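Local coordinates for assembly chaperone of ribosomal protein L4 (Acl4) (Chaetomium thermophilum, PDB 5TQB), which binds ribosomal protein L4 as its assembly chaperone, a helical TPR-type protein that probably shields its client from cellular degradation, at residues 7-11 / 26-30; 232-236 / 263-267; 242-248 / 272-278. All blocks are in the same frame, centred on the assembly; numbering follows the deposited sequence.

Contact 1: 7-11 / 26-30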
ATOM      1  N   LEU B   7       9.977  -6.570 -27.417  1.00 66.96           N
ATOM      2  CA  LEU B   7       8.553  -6.634 -27.097  1.00 69.24           C
ATOM      3  C   LEU B   7       8.301  -6.945 -25.623  1.00 66.77           C
ATOM      4  O   LEU B   7       7.338  -6.447 -25.042  1.00 68.37           O
ATOM      5  CB  LEU B   7       7.851  -7.676 -27.965  1.00 73.34           C
ATOM      6  CG  LEU B   7       7.361  -7.211 -29.337  1.00 77.07           C
ATOM      7  CD1 LEU B   7       8.316  -6.229 -29.978  1.00 77.96           C
ATOM      8  CD2 LEU B   7       7.143  -8.411 -30.243  1.00 79.23           C
ATOM      9  N   LEU B   8       9.153  -7.770 -25.019  1.00 65.41           N
ATOM     10  CA  LEU B   8       9.021  -8.080 -23.595  1.00 65.41           C
ATOM     11  C   LEU B   8       9.289  -6.843 -22.751  1.00 66.01           C
ATOM     12  O   LEU B   8       8.614  -6.606 -21.749  1.00 64.38           O
ATOM     13  CB  LEU B   8       9.986  -9.193 -23.179  1.00 63.70           C
ATOM     14  CG  LEU B   8       9.714 -10.604 -23.703  1.00 67.83           C
ATOM     15  CD1 LEU B   8      10.722 -11.586 -23.111  1.00 70.35           C
ATOM     16  CD2 LEU B   8       8.292 -11.052 -23.394  1.00 67.65           C
ATOM     17  N   ASP B   9      10.283  -6.062 -23.157  1.00 67.93           N
ATOM     18  CA  ASP B   9      10.622  -4.841 -22.447  1.00 68.78           C
ATOM     19  C   ASP B   9       9.503  -3.823 -22.609  1.00 66.56           C
ATOM     20  O   ASP B   9       9.142  -3.131 -21.662  1.00 67.75           O
ATOM     21  CB  ASP B   9      11.943  -4.274 -22.964  1.00 77.23           C
ATOM     22  CG  ASP B   9      13.098  -5.243 -22.791  1.00 86.06           C
ATOM     23  OD1 ASP B   9      12.941  -6.222 -22.031  1.00 87.16           O
ATOM     24  OD2 ASP B   9      14.165  -5.026 -23.413  1.00 92.05           O
ATOM     25  N   ARG B  10       8.945  -3.750 -23.810  1.00 65.48           N
ATOM     26  CA  ARG B  10       7.849  -2.832 -24.078  1.00 68.05           C
ATOM     27  C   ARG B  10       6.635  -3.172 -23.212  1.00 64.68           C
ATOM     28  O   ARG B  10       6.041  -2.293 -22.594  1.00 60.23           O
ATOM     29  CB  ARG B  10       7.481  -2.877 -25.561  1.00 75.03           C
ATOM     30  CG  ARG B  10       6.319  -1.985 -25.960  1.00 81.22           C
ATOM     31  CD  ARG B  10       6.607  -0.512 -25.711  1.00 86.47           C
ATOM     32  NE  ARG B  10       5.433   0.312 -25.995  1.00 91.14           N
ATOM     33  CZ  ARG B  10       5.182   1.490 -25.432  1.00 91.35           C
ATOM     34  NH1 ARG B  10       6.026   2.006 -24.546  1.00 89.63           N
ATOM     35  NH2 ARG B  10       4.081   2.156 -25.755  1.00 91.81           N
ATOM     36  N   ALA B  11       6.273  -4.448 -23.165  1.00 64.74           N
ATOM     37  CA  ALA B  11       5.123  -4.875 -22.383  1.00 63.90           C
ATOM     38  C   ALA B  11       5.351  -4.599 -20.899  1.00 63.39           C
ATOM     39  O   ALA B  11       4.421  -4.245 -20.175  1.00 60.01           O
ATOM     40  CB  ALA B  11       4.839  -6.345 -22.616  1.00 64.58           C
ATOM     41  N   VAL B  26       0.768  -6.897 -26.242  1.00 69.98           N
ATOM     42  CA  VAL B  26       2.168  -6.899 -26.664  1.00 72.06           C
ATOM     43  C   VAL B  26       2.900  -8.137 -26.147  1.00 69.60           C
ATOM     44  O   VAL B  26       3.751  -8.695 -26.841  1.00 67.15           O
ATOM     45  CB  VAL B  26       2.904  -5.617 -26.205  1.00 71.82           C
ATOM     46  CG1 VAL B  26       4.378  -5.668 -26.585  1.00 68.78           C
ATOM     47  CG2 VAL B  26       2.257  -4.382 -26.822  1.00 70.91           C
ATOM     48  N   ALA B  27       2.561  -8.564 -24.934  1.00 68.84           N
ATOM     49  CA  ALA B  27       3.170  -9.749 -24.332  1.00 67.17           C
ATOM     50  C   ALA B  27       2.742 -11.009 -25.070  1.00 70.02           C
ATOM     51  O   ALA B  27       3.515 -11.958 -25.191  1.00 70.51           O
ATOM     52  CB  ALA B  27       2.798  -9.848 -22.857  1.00 66.12           C
ATOM     53  N   ARG B  28       1.507 -11.020 -25.560  1.00 73.00           N
ATOM     54  CA  ARG B  28       1.007 -12.158 -26.318  1.00 77.09           C
ATOM     55  C   ARG B  28       1.770 -12.279 -27.637  1.00 77.48           C
ATOM     56  O   ARG B  28       2.347 -13.328 -27.930  1.00 77.69           O
ATOM     57  CB  ARG B  28      -0.502 -12.022 -26.552  1.00 83.06           C
ATOM     58  CG  ARG B  28      -1.074 -12.865 -27.696  1.00 93.20           C
ATOM     59  CD  ARG B  28      -0.709 -14.349 -27.612  1.00101.47           C
ATOM     60  NE  ARG B  28      -1.051 -14.956 -26.329  1.00106.40           N
ATOM     61  CZ  ARG B  28      -0.814 -16.228 -26.017  1.00109.13           C
ATOM     62  NH1 ARG B  28      -0.228 -17.036 -26.892  1.00111.89           N
ATOM     63  NH2 ARG B  28      -1.160 -16.693 -24.827  1.00108.06           N
ATOM     64  N   THR B  29       1.789 -11.205 -28.423  1.00 78.15           N
ATOM     65  CA  THR B  29       2.508 -11.211 -29.692  1.00 81.72           C
ATOM     66  C   THR B  29       3.964 -11.610 -29.473  1.00 76.68           C
ATOM     67  O   THR B  29       4.514 -12.405 -30.233  1.00 79.70           O
ATOM     68  CB  THR B  29       2.443  -9.839 -30.404  1.00 88.32           C
ATOM     69  OG1 THR B  29       2.958  -8.820 -29.541  1.00 92.04           O
ATOM     70  CG2 THR B  29       1.010  -9.498 -30.784  1.00 88.92           C
ATOM     71  N   ALA B  30       4.573 -11.074 -28.418  1.00 69.88           N
ATOM     72  CA  ALA B  30       5.953 -11.402 -28.069  1.00 68.51           C
ATOM     73  C   ALA B  30       6.144 -12.912 -27.984  1.00 68.51           C
ATOM     74  O   ALA B  30       6.983 -13.485 -28.688  1.00 66.60           O
ATOM     75  CB  ALA B  30       6.321 -10.762 -26.741  1.00 68.92           C
TER

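Contact 2: 232-236 / 263-267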
ATOM      1  N   VAL B 232      -2.838  -4.742   6.458  1.00 51.17           N
ATOM      2  CA  VAL B 232      -4.162  -5.147   6.896  1.00 54.10           C
ATOM      3  C   VAL B 232      -3.997  -6.248   7.940  1.00 56.21           C
ATOM      4  O   VAL B 232      -4.581  -6.181   9.022  1.00 57.23           O
ATOM      5  CB  VAL B 232      -5.027  -5.645   5.722  1.00 56.35           C
ATOM      6  CG1 VAL B 232      -6.368  -6.192   6.222  1.00 58.38           C
ATOM      7  CG2 VAL B 232      -5.257  -4.524   4.725  1.00 58.96           C
ATOM      8  N   SER B 233      -3.185  -7.248   7.610  1.00 54.20           N
ATOM      9  CA  SER B 233      -2.883  -8.339   8.527  1.00 56.09           C
ATOM     10  C   SER B 233      -2.329  -7.788   9.832  1.00 55.15           C
ATOM     11  O   SER B 233      -2.650  -8.283  10.922  1.00 49.79           O
ATOM     12  CB  SER B 233      -1.879  -9.296   7.888  1.00 60.06           C
ATOM     13  OG  SER B 233      -1.242 -10.114   8.852  1.00 63.11           O
ATOM     14  N   LEU B 234      -1.507  -6.750   9.717  1.00 52.87           N
ATOM     15  CA  LEU B 234      -0.916  -6.116  10.887  1.00 53.34           C
ATOM     16  C   LEU B 234      -1.994  -5.570  11.824  1.00 57.23           C
ATOM     17  O   LEU B 234      -1.933  -5.785  13.032  1.00 62.81           O
ATOM     18  CB  LEU B 234       0.028  -4.992  10.464  1.00 50.13           C
ATOM     19  CG  LEU B 234       0.612  -4.154  11.598  1.00 52.60           C
ATOM     20  CD1 LEU B 234       1.501  -5.011  12.492  1.00 54.21           C
ATOM     21  CD2 LEU B 234       1.373  -2.978  11.033  1.00 54.79           C
ATOM     22  N   VAL B 235      -2.977  -4.871  11.266  1.00 54.68           N
ATOM     23  CA  VAL B 235      -4.040  -4.279  12.073  1.00 55.86           C
ATOM     24  C   VAL B 235      -4.790  -5.340  12.877  1.00 56.15           C
ATOM     25  O   VAL B 235      -5.166  -5.098  14.024  1.00 53.73           O
ATOM     26  CB  VAL B 235      -5.033  -3.488  11.203  1.00 54.06           C
ATOM     27  CG1 VAL B 235      -6.249  -3.062  12.004  1.00 55.74           C
ATOM     28  CG2 VAL B 235      -4.358  -2.259  10.626  1.00 57.51           C
ATOM     29  N   ARG B 236      -5.010  -6.504  12.268  1.00 55.34           N
ATOM     30  CA  ARG B 236      -5.707  -7.601  12.930  1.00 59.48           C
ATOM     31  C   ARG B 236      -4.877  -8.091  14.114  1.00 60.44           C
ATOM     32  O   ARG B 236      -5.415  -8.366  15.188  1.00 61.36           O
ATOM     33  CB  ARG B 236      -5.977  -8.746  11.948  1.00 61.86           C
ATOM     34  CG  ARG B 236      -7.026  -8.430  10.882  1.00 59.17           C
ATOM     35  CD  ARG B 236      -7.007  -9.445   9.728  1.00 60.15           C
ATOM     36  NE  ARG B 236      -7.329 -10.811  10.155  1.00 65.99           N
ATOM     37  CZ  ARG B 236      -8.513 -11.411  10.001  1.00 66.66           C
ATOM     38  NH1 ARG B 236      -9.529 -10.784   9.421  1.00 67.49           N
ATOM     39  NH2 ARG B 236      -8.684 -12.658  10.427  1.00 65.81           N
ATOM     40  N   GLU B 263     -12.773  -3.365   4.093  1.00 58.57           N
ATOM     41  CA  GLU B 263     -12.227  -4.096   5.224  1.00 61.10           C
ATOM     42  C   GLU B 263     -11.430  -3.185   6.151  1.00 59.01           C
ATOM     43  O   GLU B 263     -11.352  -3.434   7.356  1.00 57.38           O
ATOM     44  CB  GLU B 263     -11.363  -5.255   4.730  1.00 67.09           C
ATOM     45  CG  GLU B 263     -10.940  -6.220   5.826  1.00 73.34           C
ATOM     46  CD  GLU B 263     -10.651  -7.621   5.305  1.00 77.64           C
ATOM     47  OE1 GLU B 263      -9.996  -8.398   6.030  1.00 75.92           O
ATOM     48  OE2 GLU B 263     -11.088  -7.953   4.180  1.00 81.36           O
ATOM     49  N   VAL B 264     -10.853  -2.122   5.600  1.00 55.20           N
ATOM     50  CA  VAL B 264     -10.086  -1.189   6.419  1.00 54.01           C
ATOM     51  C   VAL B 264     -10.997  -0.229   7.185  1.00 55.08           C
ATOM     52  O   VAL B 264     -10.684   0.148   8.315  1.00 55.99           O
ATOM     53  CB  VAL B 264      -9.047  -0.426   5.589  1.00 53.68           C
ATOM     54  CG1 VAL B 264      -8.369   0.666   6.420  1.00 52.10           C
ATOM     55  CG2 VAL B 264      -8.003  -1.401   5.070  1.00 55.85           C
ATOM     56  N   TRP B 265     -12.118   0.168   6.586  1.00 54.68           N
ATOM     57  CA  TRP B 265     -13.080   0.997   7.304  1.00 58.94           C
ATOM     58  C   TRP B 265     -13.614   0.206   8.496  1.00 58.83           C
ATOM     59  O   TRP B 265     -13.770   0.738   9.591  1.00 58.48           O
ATOM     60  CB  TRP B 265     -14.231   1.443   6.399  1.00 61.50           C
ATOM     61  CG  TRP B 265     -13.905   2.614   5.513  1.00 60.51           C
ATOM     62  CD1 TRP B 265     -13.794   2.609   4.152  1.00 58.81           C
ATOM     63  CD2 TRP B 265     -13.654   3.962   5.930  1.00 61.17           C
ATOM     64  NE1 TRP B 265     -13.489   3.869   3.697  1.00 59.19           N
ATOM     65  CE2 TRP B 265     -13.396   4.718   4.767  1.00 61.57           C
ATOM     66  CE3 TRP B 265     -13.620   4.602   7.171  1.00 60.92           C
ATOM     67  CZ2 TRP B 265     -13.106   6.084   4.810  1.00 61.18           C
ATOM     68  CZ3 TRP B 265     -13.333   5.958   7.213  1.00 62.58           C
ATOM     69  CH2 TRP B 265     -13.084   6.685   6.040  1.00 61.06           C
ATOM     70  N   TYR B 266     -13.865  -1.078   8.277  1.00 59.00           N
ATOM     71  CA  TYR B 266     -14.337  -1.952   9.338  1.00 60.54           C
ATOM     72  C   TYR B 266     -13.309  -2.092  10.456  1.00 58.35           C
ATOM     73  O   TYR B 266     -13.626  -1.905  11.627  1.00 60.56           O
ATOM     74  CB  TYR B 266     -14.672  -3.332   8.780  1.00 62.41           C
ATOM     75  CG  TYR B 266     -14.981  -4.330   9.859  1.00 64.28           C
ATOM     76  CD1 TYR B 266     -16.219  -4.337  10.485  1.00 66.73           C
ATOM     77  CD2 TYR B 266     -14.033  -5.255  10.265  1.00 61.61           C
ATOM     78  CE1 TYR B 266     -16.506  -5.241  11.476  1.00 64.47           C
ATOM     79  CE2 TYR B 266     -14.307  -6.158  11.259  1.00 62.27           C
ATOM     80  CZ  TYR B 266     -15.548  -6.149  11.862  1.00 65.59           C
ATOM     81  OH  TYR B 266     -15.823  -7.062  12.855  1.00 64.99           O
ATOM     82  N   LEU B 267     -12.075  -2.416  10.094  1.00 58.43           N
ATOM     83  CA  LEU B 267     -11.036  -2.623  11.091  1.00 59.45           C
ATOM     84  C   LEU B 267     -10.793  -1.363  11.915  1.00 59.65           C
ATOM     85  O   LEU B 267     -10.601  -1.439  13.127  1.00 63.07           O
ATOM     86  CB  LEU B 267      -9.742  -3.101  10.428  1.00 58.00           C
ATOM     87  CG  LEU B 267      -9.772  -4.558   9.952  1.00 59.17           C
ATOM     88  CD1 LEU B 267      -8.546  -4.869   9.088  1.00 56.12           C
ATOM     89  CD2 LEU B 267      -9.868  -5.539  11.131  1.00 56.87           C
TER
HETATM   90  O   HOH W   1     -10.263  -8.514   8.632  1.00 55.96           O

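Contact 3: 242-248 / 272-278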
ATOM      1  N   ASP B 242      -4.326  -5.991  21.880  1.00 68.29           N
ATOM      2  CA  ASP B 242      -4.687  -4.791  22.643  1.00 73.32           C
ATOM      3  C   ASP B 242      -3.778  -3.584  22.411  1.00 75.82           C
ATOM      4  O   ASP B 242      -3.476  -2.843  23.349  1.00 76.64           O
ATOM      5  CB  ASP B 242      -4.736  -5.105  24.143  1.00 80.84           C
ATOM      6  CG  ASP B 242      -5.672  -6.253  24.467  1.00 85.15           C
ATOM      7  OD1 ASP B 242      -6.896  -6.009  24.562  1.00 88.34           O
ATOM      8  OD2 ASP B 242      -5.186  -7.396  24.625  1.00 83.98           O
HETATM    9  N   MSE B 243      -3.347  -3.392  21.166  1.00 75.44           N
HETATM   10  CA  MSE B 243      -2.609  -2.195  20.780  1.00 76.31           C
HETATM   11  C   MSE B 243      -3.449  -1.387  19.790  1.00 72.97           C
HETATM   12  O   MSE B 243      -3.032  -1.114  18.659  1.00 68.80           O
HETATM   13  CB  MSE B 243      -1.251  -2.567  20.181  1.00 79.29           C
HETATM   14  CG  MSE B 243      -0.180  -2.864  21.224  1.00 84.53           C
HETATM   15 SE   MSE B 243       1.537  -3.333  20.416  1.00103.99          SE
HETATM   16  CE  MSE B 243       1.029  -5.064  19.772  1.00 66.33           C
ATOM     17  N   GLU B 244      -4.646  -1.017  20.232  1.00 72.04           N
ATOM     18  CA  GLU B 244      -5.594  -0.309  19.384  1.00 72.76           C
ATOM     19  C   GLU B 244      -5.075   1.078  19.014  1.00 74.66           C
ATOM     20  O   GLU B 244      -5.312   1.559  17.906  1.00 73.18           O
ATOM     21  CB  GLU B 244      -6.954  -0.188  20.078  1.00 73.21           C
ATOM     22  CG  GLU B 244      -7.626  -1.526  20.370  1.00 76.61           C
ATOM     23  CD  GLU B 244      -7.262  -2.112  21.737  1.00 80.02           C
ATOM     24  OE1 GLU B 244      -6.316  -1.618  22.391  1.00 80.21           O
ATOM     25  OE2 GLU B 244      -7.937  -3.077  22.157  1.00 80.67           O
ATOM     26  N   GLU B 245      -4.362   1.710  19.942  1.00 77.04           N
ATOM     27  CA  GLU B 245      -3.798   3.031  19.709  1.00 80.31           C
ATOM     28  C   GLU B 245      -2.889   3.009  18.483  1.00 77.80           C
ATOM     29  O   GLU B 245      -2.942   3.906  17.646  1.00 79.75           O
ATOM     30  CB  GLU B 245      -3.019   3.511  20.936  1.00 88.25           C
ATOM     31  CG  GLU B 245      -3.841   3.569  22.223  1.00 98.20           C
ATOM     32  CD  GLU B 245      -3.797   2.276  23.030  1.00106.09           C
ATOM     33  OE1 GLU B 245      -4.219   2.296  24.207  1.00109.00           O
ATOM     34  OE2 GLU B 245      -3.341   1.241  22.491  1.00107.64           O
ATOM     35  N   GLU B 246      -2.068   1.970  18.374  1.00 74.67           N
ATOM     36  CA  GLU B 246      -1.205   1.808  17.213  1.00 71.11           C
ATOM     37  C   GLU B 246      -2.033   1.457  15.980  1.00 67.17           C
ATOM     38  O   GLU B 246      -1.736   1.914  14.878  1.00 63.80           O
ATOM     39  CB  GLU B 246      -0.151   0.725  17.459  1.00 72.39           C
ATOM     40  CG  GLU B 246       0.929   1.104  18.469  1.00 77.87           C
ATOM     41  CD  GLU B 246       0.485   0.936  19.916  1.00 83.85           C
ATOM     42  OE1 GLU B 246      -0.725   0.734  20.152  1.00 85.77           O
ATOM     43  OE2 GLU B 246       1.349   1.003  20.817  1.00 85.00           O
ATOM     44  N   ALA B 247      -3.072   0.650  16.167  1.00 64.86           N
ATOM     45  CA  ALA B 247      -3.926   0.252  15.051  1.00 59.88           C
ATOM     46  C   ALA B 247      -4.636   1.457  14.447  1.00 63.05           C
ATOM     47  O   ALA B 247      -4.874   1.500  13.244  1.00 64.21           O
ATOM     48  CB  ALA B 247      -4.937  -0.778  15.492  1.00 53.52           C
ATOM     49  N   LEU B 248      -4.976   2.430  15.290  1.00 64.35           N
ATOM     50  CA  LEU B 248      -5.655   3.644  14.839  1.00 64.68           C
ATOM     51  C   LEU B 248      -4.805   4.427  13.836  1.00 65.15           C
ATOM     52  O   LEU B 248      -5.309   4.897  12.812  1.00 63.24           O
ATOM     53  CB  LEU B 248      -5.991   4.543  16.031  1.00 66.86           C
ATOM     54  CG  LEU B 248      -7.447   4.554  16.501  1.00 69.50           C
ATOM     55  CD1 LEU B 248      -7.851   3.212  17.087  1.00 71.58           C
ATOM     56  CD2 LEU B 248      -7.668   5.666  17.514  1.00 71.26           C
ATOM     57  N   ARG B 272     -11.608   1.232  17.017  1.00 64.71           N
ATOM     58  CA  ARG B 272     -12.031   2.403  17.763  1.00 66.82           C
ATOM     59  C   ARG B 272     -13.148   2.032  18.735  1.00 67.05           C
ATOM     60  O   ARG B 272     -13.266   2.617  19.815  1.00 69.40           O
ATOM     61  CB  ARG B 272     -12.460   3.511  16.790  1.00 68.40           C
ATOM     62  CG  ARG B 272     -11.273   4.178  16.092  1.00 64.91           C
ATOM     63  CD  ARG B 272     -11.686   5.039  14.907  1.00 66.60           C
ATOM     64  NE  ARG B 272     -10.537   5.746  14.342  1.00 66.62           N
ATOM     65  CZ  ARG B 272      -9.589   5.177  13.600  1.00 68.49           C
ATOM     66  NH1 ARG B 272      -8.582   5.907  13.141  1.00 72.28           N
ATOM     67  NH2 ARG B 272      -9.635   3.882  13.316  1.00 67.82           N
ATOM     68  N   TYR B 273     -13.948   1.037  18.359  1.00 67.44           N
ATOM     69  CA  TYR B 273     -14.995   0.517  19.236  1.00 70.16           C
ATOM     70  C   TYR B 273     -14.377  -0.173  20.447  1.00 68.81           C
ATOM     71  O   TYR B 273     -14.817   0.034  21.584  1.00 71.51           O
ATOM     72  CB  TYR B 273     -15.886  -0.468  18.472  1.00 72.30           C
ATOM     73  CG  TYR B 273     -16.958  -1.110  19.315  1.00 77.89           C
ATOM     74  CD1 TYR B 273     -16.704  -2.278  20.019  1.00 80.43           C
ATOM     75  CD2 TYR B 273     -18.227  -0.556  19.405  1.00 79.37           C
ATOM     76  CE1 TYR B 273     -17.676  -2.873  20.794  1.00 80.26           C
ATOM     77  CE2 TYR B 273     -19.211  -1.147  20.179  1.00 80.79           C
ATOM     78  CZ  TYR B 273     -18.928  -2.307  20.872  1.00 82.32           C
ATOM     79  OH  TYR B 273     -19.903  -2.905  21.644  1.00 85.64           O
ATOM     80  N   ARG B 274     -13.362  -0.994  20.194  1.00 65.52           N
ATOM     81  CA  ARG B 274     -12.654  -1.715  21.251  1.00 69.17           C
ATOM     82  C   ARG B 274     -11.970  -0.732  22.184  1.00 69.82           C
ATOM     83  O   ARG B 274     -12.013  -0.878  23.407  1.00 71.11           O
ATOM     84  CB  ARG B 274     -11.602  -2.656  20.648  1.00 67.44           C
ATOM     85  CG  ARG B 274     -12.182  -3.768  19.791  1.00 67.66           C
ATOM     86  CD  ARG B 274     -12.738  -4.874  20.648  1.00 72.88           C
ATOM     87  NE  ARG B 274     -11.675  -5.605  21.319  1.00 75.29           N
ATOM     88  CZ  ARG B 274     -11.843  -6.348  22.408  1.00 79.66           C
ATOM     89  NH1 ARG B 274     -10.801  -6.970  22.939  1.00 78.75           N
ATOM     90  NH2 ARG B 274     -13.045  -6.462  22.968  1.00 83.35           N
ATOM     91  N   LEU B 275     -11.338   0.275  21.591  1.00 68.53           N
ATOM     92  CA  LEU B 275     -10.655   1.301  22.362  1.00 68.77           C
ATOM     93  C   LEU B 275     -11.649   2.051  23.251  1.00 66.71           C
ATOM     94  O   LEU B 275     -11.335   2.411  24.386  1.00 67.78           O
ATOM     95  CB  LEU B 275      -9.937   2.270  21.420  1.00 66.60           C
ATOM     96  CG  LEU B 275      -9.094   3.361  22.079  1.00 69.65           C
ATOM     97  CD1 LEU B 275      -8.024   2.759  22.985  1.00 71.20           C
ATOM     98  CD2 LEU B 275      -8.460   4.245  21.020  1.00 69.92           C
ATOM     99  N   GLY B 276     -12.851   2.271  22.732  1.00 65.61           N
ATOM    100  CA  GLY B 276     -13.880   2.966  23.479  1.00 68.93           C
ATOM    101  C   GLY B 276     -14.371   2.156  24.662  1.00 71.62           C
ATOM    102  O   GLY B 276     -14.678   2.712  25.716  1.00 71.68           O
ATOM    103  N   GLU B 277     -14.451   0.838  24.487  1.00 74.26           N
ATOM    104  CA  GLU B 277     -14.858  -0.048  25.573  1.00 77.37           C
ATOM    105  C   GLU B 277     -13.879   0.076  26.735  1.00 78.61           C
ATOM    106  O   GLU B 277     -14.289   0.203  27.890  1.00 81.50           O
ATOM    107  CB  GLU B 277     -14.920  -1.507  25.108  1.00 79.09           C
ATOM    108  CG  GLU B 277     -16.107  -1.844  24.217  1.00 81.97           C
ATOM    109  CD  GLU B 277     -16.278  -3.345  24.011  1.00 88.81           C
ATOM    110  OE1 GLU B 277     -17.408  -3.845  24.206  1.00 92.32           O
ATOM    111  OE2 GLU B 277     -15.288  -4.023  23.651  1.00 90.62           O
ATOM    112  N   LYS B 278     -12.587   0.048  26.420  1.00 77.18           N
ATOM    113  CA  LYS B 278     -11.544   0.131  27.438  1.00 77.08           C
ATOM    114  C   LYS B 278     -11.607   1.459  28.187  1.00 78.56           C
ATOM    115  O   LYS B 278     -11.694   1.483  29.419  1.00 80.84           O
ATOM    116  CB  LYS B 278     -10.163  -0.056  26.812  1.00 75.79           C
ATOM    117  CG  LYS B 278      -9.903  -1.457  26.288  1.00 79.49           C
ATOM    118  CD  LYS B 278      -8.541  -1.547  25.610  1.00 84.29           C
ATOM    119  CE  LYS B 278      -8.167  -2.984  25.250  1.00 88.40           C
ATOM    120  NZ  LYS B 278      -9.072  -3.598  24.239  1.00 88.41           N
TER
HETATM  121  O   HOH W   2      -7.709  -7.874  22.788  1.00 81.09           O

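Contact 1: 7-11 / 26-30
Helix 4-16 and helix 20-32 run side by side in opposite directions here, their local axes 8.6 Å apart at 164°, and small side chains make that closeness possible. Ala11, Ala27 and Ala30 offer only methyl groups, so the helices come close, Val26 against the backbone of Leu7 and Leu7 against the methyl of Ala30. Val26, with chi1 near 180° (t), sends CG1 into the hollow formed by Leu7, Arg10 and Ala11: CG1 sits 3.4 Å from the carbonyl O of Leu7, 4.1 Å from CB of Ala11 and 4.2 Å from CG of Arg10. Leu7 points toward the neighbour too. Its CB packs at 3.7 Å on CB of Ala30, while its chi1 of -86° and chi2 of 37° bring CD2 to 4.3 Å from OG1 of Thr29. Leu8 starts out directed away, yet its m,t conformation swings CD2 back to 3.9 Å from CB of Ala30. At the other end CB of Ala11 lies 4.1 Å from CB of Ala27. Thr29 takes the p rotamer, which lets OG1 donate to O of Val26 at 2.8 Å and so keeps its hydroxyl within its own helix. Helix 41-54 covers one flank, with Ala44 on Leu8, Leu47 on Ala11, and Leu48 and Ile51 on Ala27. Two antiparallel helices with a third packed against both are consistent with a TPR-like helical array. The side-chain packing is largely apolar, and no hydrogen bond or salt bridge joins the segments, so the pairing depends on the close fit of methyl and methylene groups.

Contact 2: 232-236 / 263-267
The two segments run nearly parallel, 22° between their directions, with axes 10.8 Å apart at closest; CA atoms of Val232 and Val264 are 7.1 Å apart, those of Val235 and Leu267 7.3 Å. Leu267 is the main filler, its CD1 3.8 Å from CG1 of Val232, its CB 3.8 Å from CG1 of Val235, and its CD2 4.1 Å from CG of Arg236. Val232 CG2 also meets Val264 CG2 at 4.2 Å. At the polar edge, NH1 of Arg236 and OE1 of Glu263 stand 4.2 Å apart, too far for a salt bridge, and a water joins them: it accepts from Arg236 NH1 at 2.5 Å and donates to Glu263 OE1 at 2.6 Å, though the position of OE1 is less certain. The other end of that guanidinium, NH2, binds a backbone group of the ribosomal protein L4 chain; Arg236 and Leu267 each pack on an aromatic side chain of L4. Tyr266 OH also bonds to the L4 backbone. Helix 244-257 lies behind, with Val250 and Thr251 on Val235 and Ile255 on Val264. This is consistent with a TPR-like array: parallel first helices of successive hairpins, the intervening helix packed behind, here lining the client-binding surface.

Contact 3: 242-248 / 272-278
Most unusual is a very short salt bridge: NZ of Lys278 lies 2.4 Å from OE2 of Glu244. The same amine reaches OD1 of Asp242 at 3.3 Å, a weak bond completing a three-residue network. A water lies 2.7 Å from Asp242 OD1 and accepts from Arg274 NH1 at 3.2 Å. Asp242, with positive phi, is the C-prime residue of the Schellman motif that ends helix 228-240; Met243, a selenomethionine, occupies the N-cap position of helix 244-257. That helix, probably the second of one TPR-like hairpin, packs against helix 262-281, the first of the next, at 145° with axes 9.6 Å apart. Leu248 CD2 meets Leu275 CD2 at 3.9 Å, and CB of Glu244 packs 4.1 Å from CB of Leu275. Leu248 CG lies over one face of the Arg272 guanidinium, 3.7 Å from CZ, while Arg272 NH1 bonds weakly to Leu248 O at 3.4 Å; Arg272 NH2 is held by Gly268 O and Thr251. Asp242 OD2 makes a salt bridge to a basic side chain of the L4 chain.

How the contacts relate
Along the chain, contact 1 closes long before the other two open, and it lies on the opposite side of the chain's centre, its own centre about 37 Å from that of contact 2 and 49 Å from that of contact 3. Contacts 2 and 3 are neighbours, with centres about 12 Å apart and nearest atoms about 4 Å apart. Their segments alternate in sequence and share helix 262-281, which meets helix 228-240 in contact 2 and helix 244-257 in contact 3, tying three successive helices together. Both touch L4, whereas the two segments of contact 1 do not, so this C-terminal part of the array combines helix packing with client binding.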